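Local coordinates for PcaV transcriptional regulator (Streptomyces coelicolor, PDB 4FHT), which binds 3,4-dihydroxybenzoate, its natural ligand, and, as a transcriptional regulator of the MarR family, probably controls genes by binding DNA as a dimer, at the 3,4-dihydroxybenzoic acid site. Coordinates in Å, arbitrary orientation; residue numbers count along the deposited sequence, not the author numbering. Chains: chain A/B, PcaV transcriptional regulator.

The 3,4-dihydroxybenzoic acid site. Residues chain A 24, 28, 38-39, 41-42, 113, 116; chain B 9, 12, 14-15, 18. With DHB (3,4-dihydroxybenzoic acid), chain C.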
# COMPACT_ATOMS: atom_id res chain seq x y z
N HIS A 24 -3.44 0.56 -6.65
CA HIS A 24 -3.75 -0.86 -6.64
C HIS A 24 -5.16 -1.10 -6.10
O HIS A 24 -5.95 -1.82 -6.71
CB HIS A 24 -2.73 -1.63 -5.80
CG HIS A 24 -3.10 -3.06 -5.55
ND1 HIS A 24 -2.82 -3.71 -4.37
CD2 HIS A 24 -3.74 -3.97 -6.34
CE1 HIS A 24 -3.26 -4.95 -4.43
NE2 HIS A 24 -3.82 -5.13 -5.62
N TRP A 28 -8.16 -2.61 -8.28
CA TRP A 28 -8.71 -3.89 -7.84
C TRP A 28 -10.23 -3.82 -7.72
O TRP A 28 -10.94 -4.67 -8.26
CB TRP A 28 -8.10 -4.34 -6.51
CG TRP A 28 -8.60 -5.68 -6.07
CD1 TRP A 28 -9.74 -5.94 -5.37
CD2 TRP A 28 -7.98 -6.95 -6.31
NE1 TRP A 28 -9.87 -7.30 -5.16
CE2 TRP A 28 -8.80 -7.94 -5.73
CE3 TRP A 28 -6.81 -7.35 -6.97
CZ2 TRP A 28 -8.49 -9.29 -5.78
CZ3 TRP A 28 -6.50 -8.70 -7.01
CH2 TRP A 28 -7.34 -9.65 -6.42
N SER A 38 -7.90 -8.42 -2.34
CA SER A 38 -6.67 -8.98 -2.88
C SER A 38 -5.95 -9.95 -1.92
O SER A 38 -5.43 -10.97 -2.36
CB SER A 38 -5.74 -7.90 -3.46
OG SER A 38 -4.94 -7.27 -2.46
N PRO A 39 -5.93 -9.64 -0.60
CA PRO A 39 -5.35 -10.64 0.30
C PRO A 39 -6.14 -11.95 0.31
O PRO A 39 -5.55 -13.02 0.50
CB PRO A 39 -5.43 -9.97 1.67
CG PRO A 39 -5.39 -8.51 1.36
CD PRO A 39 -6.20 -8.37 0.11
N TYR A 41 -7.69 -13.19 -2.35
CA TYR A 41 -7.25 -13.86 -3.57
C TYR A 41 -5.90 -14.52 -3.36
O TYR A 41 -5.66 -15.63 -3.84
CB TYR A 41 -7.17 -12.90 -4.76
CG TYR A 41 -6.61 -13.57 -6.00
CD1 TYR A 41 -7.42 -14.36 -6.81
CD2 TYR A 41 -5.27 -13.45 -6.33
CE1 TYR A 41 -6.91 -14.99 -7.93
CE2 TYR A 41 -4.75 -14.08 -7.45
CZ TYR A 41 -5.57 -14.85 -8.25
OH TYR A 41 -5.07 -15.48 -9.36
N ALA A 42 -5.01 -13.83 -2.65
CA ALA A 42 -3.68 -14.35 -2.37
C ALA A 42 -3.76 -15.69 -1.65
O ALA A 42 -3.03 -16.62 -1.95
CB ALA A 42 -2.87 -13.35 -1.56
N ILE A 113 -7.97 -10.11 -13.12
CA ILE A 113 -6.65 -9.71 -12.64
C ILE A 113 -5.66 -9.58 -13.79
O ILE A 113 -4.82 -8.67 -13.81
CB ILE A 113 -6.13 -10.69 -11.58
CG1 ILE A 113 -6.99 -10.61 -10.32
CG2 ILE A 113 -4.67 -10.41 -11.24
CD1 ILE A 113 -6.78 -11.74 -9.34
N MET A 116 -6.22 -6.26 -15.27
CA MET A 116 -5.72 -5.22 -14.37
C MET A 116 -4.21 -5.07 -14.50
O MET A 116 -3.69 -3.96 -14.60
CB MET A 116 -6.10 -5.53 -12.92
CG MET A 116 -5.55 -4.52 -11.91
SD MET A 116 -5.85 -4.96 -10.18
CE MET A 116 -4.88 -6.46 -10.05
N LEU B 9 2.55 -14.94 -7.88
CA LEU B 9 2.29 -13.63 -7.28
C LEU B 9 3.47 -12.67 -7.43
O LEU B 9 3.29 -11.45 -7.38
CB LEU B 9 1.92 -13.78 -5.80
CG LEU B 9 0.63 -14.55 -5.50
CD1 LEU B 9 0.25 -14.43 -4.03
CD2 LEU B 9 -0.51 -14.05 -6.39
N HIS B 12 2.78 -10.22 -10.00
CA HIS B 12 1.60 -9.38 -9.82
C HIS B 12 1.94 -8.08 -9.10
O HIS B 12 2.21 -8.09 -7.90
CB HIS B 12 0.52 -10.14 -9.06
CG HIS B 12 -0.15 -11.22 -9.85
ND1 HIS B 12 -1.51 -11.43 -9.82
CD2 HIS B 12 0.36 -12.14 -10.70
CE1 HIS B 12 -1.82 -12.44 -10.62
NE2 HIS B 12 -0.70 -12.89 -11.16
N GLY B 14 0.21 -5.64 -8.08
CA GLY B 14 -0.66 -5.36 -6.96
C GLY B 14 -0.23 -6.11 -5.71
O GLY B 14 -0.34 -5.59 -4.60
N HIS B 15 0.24 -7.33 -5.89
CA HIS B 15 0.74 -8.12 -4.77
C HIS B 15 1.98 -7.45 -4.18
O HIS B 15 2.09 -7.28 -2.96
CB HIS B 15 1.08 -9.54 -5.23
CG HIS B 15 1.73 -10.37 -4.17
ND1 HIS B 15 1.07 -10.83 -3.06
CD2 HIS B 15 3.00 -10.85 -4.08
CE1 HIS B 15 1.89 -11.54 -2.31
NE2 HIS B 15 3.07 -11.57 -2.91
N ARG B 18 1.04 -4.24 -2.29
CA ARG B 18 0.55 -4.49 -0.94
C ARG B 18 1.70 -4.76 0.03
O ARG B 18 1.74 -4.20 1.13
CB ARG B 18 -0.44 -5.65 -0.91
CG ARG B 18 -0.78 -6.08 0.52
CD ARG B 18 -1.81 -7.19 0.59
NE ARG B 18 -1.33 -8.47 0.07
CZ ARG B 18 -0.49 -9.28 0.71
NH1 ARG B 18 0.02 -8.93 1.88
NH2 ARG B 18 -0.14 -10.43 0.15
C1 DHB C . -2.40 -9.72 -4.27
C2 DHB C . -2.74 -8.55 -4.94
C3 DHB C . -2.96 -8.57 -6.31
O3 DHB C . -3.31 -7.41 -6.96
C4 DHB C . -2.84 -9.76 -7.01
O4 DHB C . -3.07 -9.77 -8.37
C5 DHB C . -2.51 -10.93 -6.35
C6 DHB C . -2.28 -10.91 -4.98
C DHB C . -2.15 -9.68 -2.80
O1 DHB C . -2.68 -8.79 -2.09
O2 DHB C . -1.35 -10.50 -2.28
O HOH W 1 -1.57 -7.30 -9.40
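The effector pocket of this MarR-family regulator lies at the dimer interface, where helices 13-32, 38-49 and 100-121 of chain A meet the start of helix 13-31 and the preceding turn of chain B. It illustrates how a small aromatic acid can be read at both ends by two subunits: the protein buries the natural ligand, DHB, completely. At the carboxylate end, B:Arg18 approaches side-on; its chain bends at chi3 (68°) and presents the NE/NH2 edge of the guanidinium, with both carboxylate oxygens lying nearly in the guanidinium plane. B:Arg18 NE donates to carboxylate DHB O1 at 2.6 Å, forming a salt bridge, while B:Arg18 NH2 reaches the other carboxylate oxygen, DHB O2, at 2.7 Å. Each oxygen has a second donor: A:Ser38 OG meets DHB O1 at 2.8 Å, and B:His15 ND1 gives DHB O2, which lies in the imidazole plane, an almost straight bond of 2.6 Å (170° at the hydrogen). This grip probably stabilises the ionised acid.

B:His15 does double duty. Its CB lies over one face of the DHB ring, and chi1 of 174°, with CG anti to the backbone N, carries the imidazole to the carboxylate end, where it stands steeply to the benzene ring. The opposite face receives A:Ser38 CB and the benzo edge of A:Trp28, whose ring stands steeply to the ligand; A:Ser38 CB itself packs over the rim of the indole. A:Tyr41 and B:Leu9 touch the ring near C5.

Histidines from different subunits read the catechol. B:His12 ND1 bonds hydroxyl DHB O4 at 2.7 Å, with the oxygen at the edge of the imidazole and in its plane. A:His24 NE2 bonds hydroxyl DHB O3 at 2.7 Å, its ring backed by B:Gly14 CA over the centre of one face. Donor and acceptor are not resolved in either pair. A water bridges both hydroxyls to the B:Gly14 backbone N, 2.8 Å from the water oxygen.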